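Local coordinates for protein 33 kDa chaperonin (PDB 1VQ0) that probably acts as a redox-regulated, zinc-binding molecular chaperone that keeps thermally unfolding and oxidatively damaged proteins from aggregating irreversibly, at residues H42-L56 with V95-P107. Numbering follows the deposited sequence.
Sequences HALSYLATVVLGRAL and VRGYVANPKVELP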
loop_
_atom_site.group_PDB
_atom_site.type_symbol
_atom_site.label_atom_id
_atom_site.label_comp_id
_atom_site.label_asym_id
_atom_site.label_seq_id
_atom_site.Cartn_x
_atom_site.Cartn_y
_atom_site.Cartn_z
ATOM N N HIS A 42 3.483 22.707 17.135
ATOM C CA HIS A 42 2.940 23.054 15.818
ATOM C C HIS A 42 2.003 24.239 15.796
ATOM O O HIS A 42 1.537 24.583 14.738
ATOM C CB HIS A 42 2.164 21.858 15.276
ATOM C CG HIS A 42 3.022 20.689 14.920
ATOM N ND1 HIS A 42 4.017 20.755 13.961
ATOM C CD2 HIS A 42 2.992 19.403 15.357
ATOM C CE1 HIS A 42 4.552 19.551 13.822
ATOM N NE2 HIS A 42 3.954 18.712 14.659
ATOM N N ALA A 43 1.706 24.825 16.951
ATOM C CA ALA A 43 0.775 25.939 17.051
ATOM C C ALA A 43 -0.530 25.604 16.320
ATOM O O ALA A 43 -1.023 26.384 15.482
ATOM C CB ALA A 43 1.418 27.253 16.517
ATOM N N LEU A 44 -1.073 24.431 16.656
ATOM C CA LEU A 44 -2.292 23.911 16.035
ATOM C C LEU A 44 -3.513 24.737 16.394
ATOM O O LEU A 44 -3.677 25.167 17.508
ATOM C CB LEU A 44 -2.546 22.445 16.454
ATOM C CG LEU A 44 -1.467 21.399 16.124
ATOM C CD1 LEU A 44 -1.905 20.089 16.581
ATOM C CD2 LEU A 44 -1.122 21.336 14.623
ATOM N N SER A 45 -4.397 24.914 15.429
ATOM C CA SER A 45 -5.730 25.430 15.667
ATOM C C SER A 45 -6.502 24.412 16.487
ATOM O O SER A 45 -6.069 23.255 16.651
ATOM C CB SER A 45 -6.414 25.624 14.316
ATOM O OG SER A 45 -6.692 24.350 13.687
ATOM N N TYR A 46 -7.665 24.803 16.981
ATOM C CA TYR A 46 -8.528 23.855 17.696
ATOM C C TYR A 46 -8.875 22.635 16.820
ATOM O O TYR A 46 -8.734 21.502 17.208
ATOM C CB TYR A 46 -9.801 24.534 18.206
ATOM C CG TYR A 46 -9.562 25.603 19.244
ATOM C CD1 TYR A 46 -8.897 25.304 20.422
ATOM C CD2 TYR A 46 -9.986 26.924 19.040
ATOM C CE1 TYR A 46 -8.662 26.254 21.379
ATOM C CE2 TYR A 46 -9.778 27.899 20.000
ATOM C CZ TYR A 46 -9.100 27.560 21.170
ATOM O OH TYR A 46 -8.838 28.489 22.164
ATOM N N LEU A 47 -9.297 22.887 15.602
ATOM C CA LEU A 47 -9.686 21.791 14.768
ATOM C C LEU A 47 -8.501 20.829 14.450
ATOM O O LEU A 47 -8.655 19.638 14.460
ATOM C CB LEU A 47 -10.327 22.354 13.489
ATOM C CG LEU A 47 -10.624 21.359 12.390
ATOM C CD1 LEU A 47 -11.620 20.279 12.893
ATOM C CD2 LEU A 47 -11.125 22.096 11.154
ATOM N N ALA A 48 -7.331 21.399 14.139
ATOM C CA ALA A 48 -6.144 20.633 13.794
ATOM C C ALA A 48 -5.625 19.884 15.011
ATOM O O ALA A 48 -5.095 18.797 14.874
ATOM C CB ALA A 48 -5.068 21.544 13.272
ATOM N N THR A 49 -5.854 20.438 16.184
ATOM C CA THR A 49 -5.581 19.722 17.457
ATOM C C THR A 49 -6.407 18.424 17.530
ATOM O O THR A 49 -5.905 17.358 17.861
ATOM C CB THR A 49 -5.898 20.633 18.660
ATOM O OG1 THR A 49 -5.070 21.806 18.646
ATOM C CG2 THR A 49 -5.551 19.933 19.979
ATOM N N VAL A 50 -7.690 18.504 17.177
ATOM C CA VAL A 50 -8.558 17.347 17.338
ATOM C C VAL A 50 -8.212 16.296 16.260
ATOM O O VAL A 50 -8.161 15.109 16.529
ATOM C CB VAL A 50 -10.052 17.793 17.307
ATOM C CG1 VAL A 50 -11.014 16.578 17.213
ATOM C CG2 VAL A 50 -10.381 18.607 18.540
ATOM N N VAL A 51 -7.967 16.756 15.032
ATOM C CA VAL A 51 -7.678 15.848 13.920
ATOM C C VAL A 51 -6.356 15.094 14.143
ATOM O O VAL A 51 -6.308 13.868 14.105
ATOM C CB VAL A 51 -7.605 16.613 12.562
ATOM C CG1 VAL A 51 -7.295 15.636 11.410
ATOM C CG2 VAL A 51 -8.914 17.296 12.253
ATOM N N LEU A 52 -5.287 15.847 14.358
ATOM C CA LEU A 52 -4.003 15.262 14.712
ATOM C C LEU A 52 -4.033 14.440 16.013
ATOM O O LEU A 52 -3.424 13.402 16.081
ATOM C CB LEU A 52 -2.913 16.308 14.741
ATOM C CG LEU A 52 -1.456 15.807 14.944
ATOM C CD1 LEU A 52 -1.090 14.664 13.992
ATOM C CD2 LEU A 52 -0.418 16.902 14.816
ATOM N N GLY A 53 -4.729 14.937 17.033
ATOM C CA GLY A 53 -4.834 14.251 18.304
ATOM C C GLY A 53 -5.446 12.864 18.141
ATOM O O GLY A 53 -4.959 11.884 18.681
ATOM N N ARG A 54 -6.500 12.770 17.367
ATOM C CA ARG A 54 -7.130 11.508 17.168
ATOM C C ARG A 54 -6.199 10.522 16.484
ATOM O O ARG A 54 -6.184 9.315 16.834
ATOM C CB ARG A 54 -8.357 11.640 16.315
ATOM C CG ARG A 54 -9.610 12.235 17.012
ATOM C CD ARG A 54 -10.896 11.946 16.196
ATOM N NE ARG A 54 -12.004 12.781 16.629
ATOM C CZ ARG A 54 -13.189 12.830 16.022
ATOM N NH1 ARG A 54 -13.419 12.089 14.960
ATOM N NH2 ARG A 54 -14.142 13.628 16.466
ATOM N N ALA A 55 -5.432 11.052 15.529
ATOM C CA ALA A 55 -4.492 10.277 14.772
ATOM C C ALA A 55 -3.315 9.781 15.659
ATOM O O ALA A 55 -2.990 8.580 15.602
ATOM C CB ALA A 55 -3.998 11.034 13.585
ATOM N N LEU A 56 -2.767 10.698 16.495
ATOM C CA LEU A 56 -1.756 10.377 17.514
ATOM C C LEU A 56 -2.269 9.325 18.499
ATOM O O LEU A 56 -1.562 8.412 18.837
ATOM C CB LEU A 56 -1.315 11.626 18.302
ATOM C CG LEU A 56 -0.586 12.689 17.505
ATOM C CD1 LEU A 56 -0.332 14.013 18.287
ATOM C CD2 LEU A 56 0.742 12.077 17.028
ATOM N N VAL A 95 5.568 8.868 20.176
ATOM C CA VAL A 95 4.822 9.305 19.016
ATOM C C VAL A 95 5.341 10.651 18.472
ATOM O O VAL A 95 5.987 11.410 19.156
ATOM C CB VAL A 95 3.296 9.444 19.244
ATOM C CG1 VAL A 95 2.701 8.136 19.621
ATOM C CG2 VAL A 95 2.964 10.481 20.316
ATOM N N ARG A 96 5.013 10.902 17.225
ATOM C CA ARG A 96 5.172 12.208 16.649
ATOM C C ARG A 96 4.231 12.282 15.453
ATOM O O ARG A 96 3.730 11.274 14.999
ATOM C CB ARG A 96 6.623 12.466 16.245
ATOM C CG ARG A 96 7.205 11.425 15.253
ATOM C CD ARG A 96 8.610 11.785 14.790
ATOM N NE ARG A 96 9.089 10.864 13.792
ATOM C CZ ARG A 96 10.249 10.917 13.174
ATOM N NH1 ARG A 96 11.092 11.930 13.392
ATOM N NH2 ARG A 96 10.546 9.970 12.274
ATOM N N GLY A 97 4.026 13.474 14.949
ATOM C CA GLY A 97 2.953 13.719 13.993
ATOM C C GLY A 97 2.860 15.149 13.505
ATOM O O GLY A 97 3.505 16.032 14.055
ATOM N N TYR A 98 2.082 15.364 12.453
ATOM C CA TYR A 98 1.919 16.680 11.820
ATOM C C TYR A 98 0.705 16.655 10.863
ATOM O O TYR A 98 0.214 15.574 10.479
ATOM C CB TYR A 98 3.183 17.096 11.075
ATOM C CG TYR A 98 3.556 16.249 9.835
ATOM C CD1 TYR A 98 4.373 15.147 9.944
ATOM C CD2 TYR A 98 3.122 16.617 8.543
ATOM C CE1 TYR A 98 4.717 14.365 8.808
ATOM C CE2 TYR A 98 3.455 15.849 7.398
ATOM C CZ TYR A 98 4.248 14.710 7.557
ATOM O OH TYR A 98 4.643 13.959 6.459
ATOM N N VAL A 99 0.225 17.848 10.507
ATOM C CA VAL A 99 -0.836 17.998 9.523
ATOM C C VAL A 99 -0.332 18.955 8.488
ATOM O O VAL A 99 0.551 19.763 8.777
ATOM C CB VAL A 99 -2.150 18.524 10.081
ATOM C CG1 VAL A 99 -2.714 17.607 11.108
ATOM C CG2 VAL A 99 -2.004 19.933 10.676
ATOM N N ALA A 100 -0.882 18.872 7.274
ATOM C CA ALA A 100 -0.424 19.749 6.195
ATOM C C ALA A 100 -0.843 21.201 6.444
ATOM O O ALA A 100 -0.068 22.120 6.146
ATOM C CB ALA A 100 -0.922 19.255 4.843
ATOM N N ASN A 101 -2.012 21.386 7.080
ATOM C CA ASN A 101 -2.575 22.693 7.352
ATOM C C ASN A 101 -2.903 22.900 8.821
ATOM O O ASN A 101 -4.031 22.719 9.225
ATOM C CB ASN A 101 -3.807 22.976 6.456
ATOM C CG ASN A 101 -4.452 24.388 6.725
ATOM O OD1 ASN A 101 -3.841 25.263 7.359
ATOM N ND2 ASN A 101 -5.689 24.586 6.245
ATOM N N PRO A 102 -1.895 23.282 9.609
ATOM C CA PRO A 102 -2.049 23.445 11.050
ATOM C C PRO A 102 -3.055 24.509 11.507
ATOM O O PRO A 102 -3.474 24.474 12.649
ATOM C CB PRO A 102 -0.619 23.842 11.545
ATOM C CG PRO A 102 0.206 24.133 10.377
ATOM C CD PRO A 102 -0.522 23.578 9.160
ATOM N N LYS A 103 -3.392 25.462 10.638
ATOM C CA LYS A 103 -4.295 26.582 10.974
ATOM C C LYS A 103 -5.741 26.359 10.483
ATOM O O LYS A 103 -6.556 27.260 10.536
ATOM C CB LYS A 103 -3.747 27.885 10.358
ATOM C CG LYS A 103 -2.576 28.518 11.065
ATOM C CD LYS A 103 -1.963 27.729 12.223
ATOM C CE LYS A 103 -0.809 28.507 12.951
ATOM N NZ LYS A 103 -1.316 29.272 14.105
ATOM N N VAL A 104 -6.038 25.172 9.983
ATOM C CA VAL A 104 -7.346 24.897 9.414
ATOM C C VAL A 104 -8.478 25.204 10.420
ATOM O O VAL A 104 -8.380 24.873 11.619
ATOM C CB VAL A 104 -7.444 23.406 8.961
ATOM C CG1 VAL A 104 -7.397 22.475 10.146
ATOM C CG2 VAL A 104 -8.730 23.193 8.149
ATOM N N GLU A 105 -9.535 25.842 9.909
ATOM C CA GLU A 105 -10.762 26.107 10.643
ATOM C C GLU A 105 -11.953 25.751 9.766
ATOM O O GLU A 105 -11.915 25.908 8.561
ATOM C CB GLU A 105 -10.896 27.580 10.962
ATOM C CG GLU A 105 -9.852 28.175 11.889
ATOM C CD GLU A 105 -10.060 29.706 12.081
ATOM O OE1 GLU A 105 -10.970 30.334 11.458
ATOM O OE2 GLU A 105 -9.293 30.291 12.857
ATOM N N LEU A 106 -13.037 25.347 10.391
ATOM C CA LEU A 106 -14.299 25.031 9.706
ATOM C C LEU A 106 -15.421 25.284 10.727
ATOM O O LEU A 106 -15.146 25.292 11.941
ATOM C CB LEU A 106 -14.315 23.523 9.377
ATOM C CG LEU A 106 -13.625 23.023 8.107
ATOM C CD1 LEU A 106 -13.844 21.529 7.960
ATOM C CD2 LEU A 106 -14.221 23.759 6.942
ATOM N N PRO A 107 -16.663 25.473 10.282
ATOM C CA PRO A 107 -17.790 25.477 11.200
ATOM C C PRO A 107 -17.865 24.139 11.940
ATOM O O PRO A 107 -17.356 23.108 11.464
ATOM C CB PRO A 107 -19.001 25.605 10.257
ATOM C CG PRO A 107 -18.414 26.361 9.000
ATOM C CD PRO A 107 -17.092 25.680 8.877
HETATM O O HOH W 1 -10.081 25.406 14.548
#
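Ser45, the N-cap of the helix that follows, meets the Asn101-Val104 type I turn through two hydrogen bonds. Its backbone N points almost straight at Pro102 O (3.0 Å, N-H...O 171°), and its hydroxyl donates to Val104 O, with OG 2.7 Å away and in the carbonyl plane. With chi1 at 69°, OG sits between the backbone N and the carbonyl carbon, where it also accepts from Ala48 N at 3.1 Å; one hydroxyl thus caps the helix and ties it to the turn. Lys103 NZ adds a weak bond to Ala43 O. A separate hydrogen bond is made at the strand: the His42 ring presents NE2 to Gly97 O at 2.8 Å, a bent bond with the oxygen tilted from the ring plane, and NE2 has a second, weak bond to Trp277 O, while CE1 approaches Tyr98 CB. An alanine in place of His42 would probably leave Gly97 O without this donor and open a gap beside Tyr98 CB.

Apolar contacts run along the helix face, from Leu47 to Leu56. Leu47 CD2 lies between Val104 CG1 and Leu106 CB, both at 3.9 Å. Ala48 CB packs on Val104 CG1, Leu52 CB meets Val99 CG1 at 3.9 Å, and Leu56 CD2 reaches Val95 CG2. Backbone takes the rest: Ala48 CB rests on Pro102 O, Leu52 CD1 on Tyr98 N, and Leu56 CD2 on Arg96 O and Gly97, where a CB would clash with it.

The axes of 46-56 and 95-99 approach to 8.6 Å at 141°: this is alpha/beta packing of a capped helix against the large mixed sheet of the Hsp33 fold, with Arg96 on the other side of the strand, toward the zinc site.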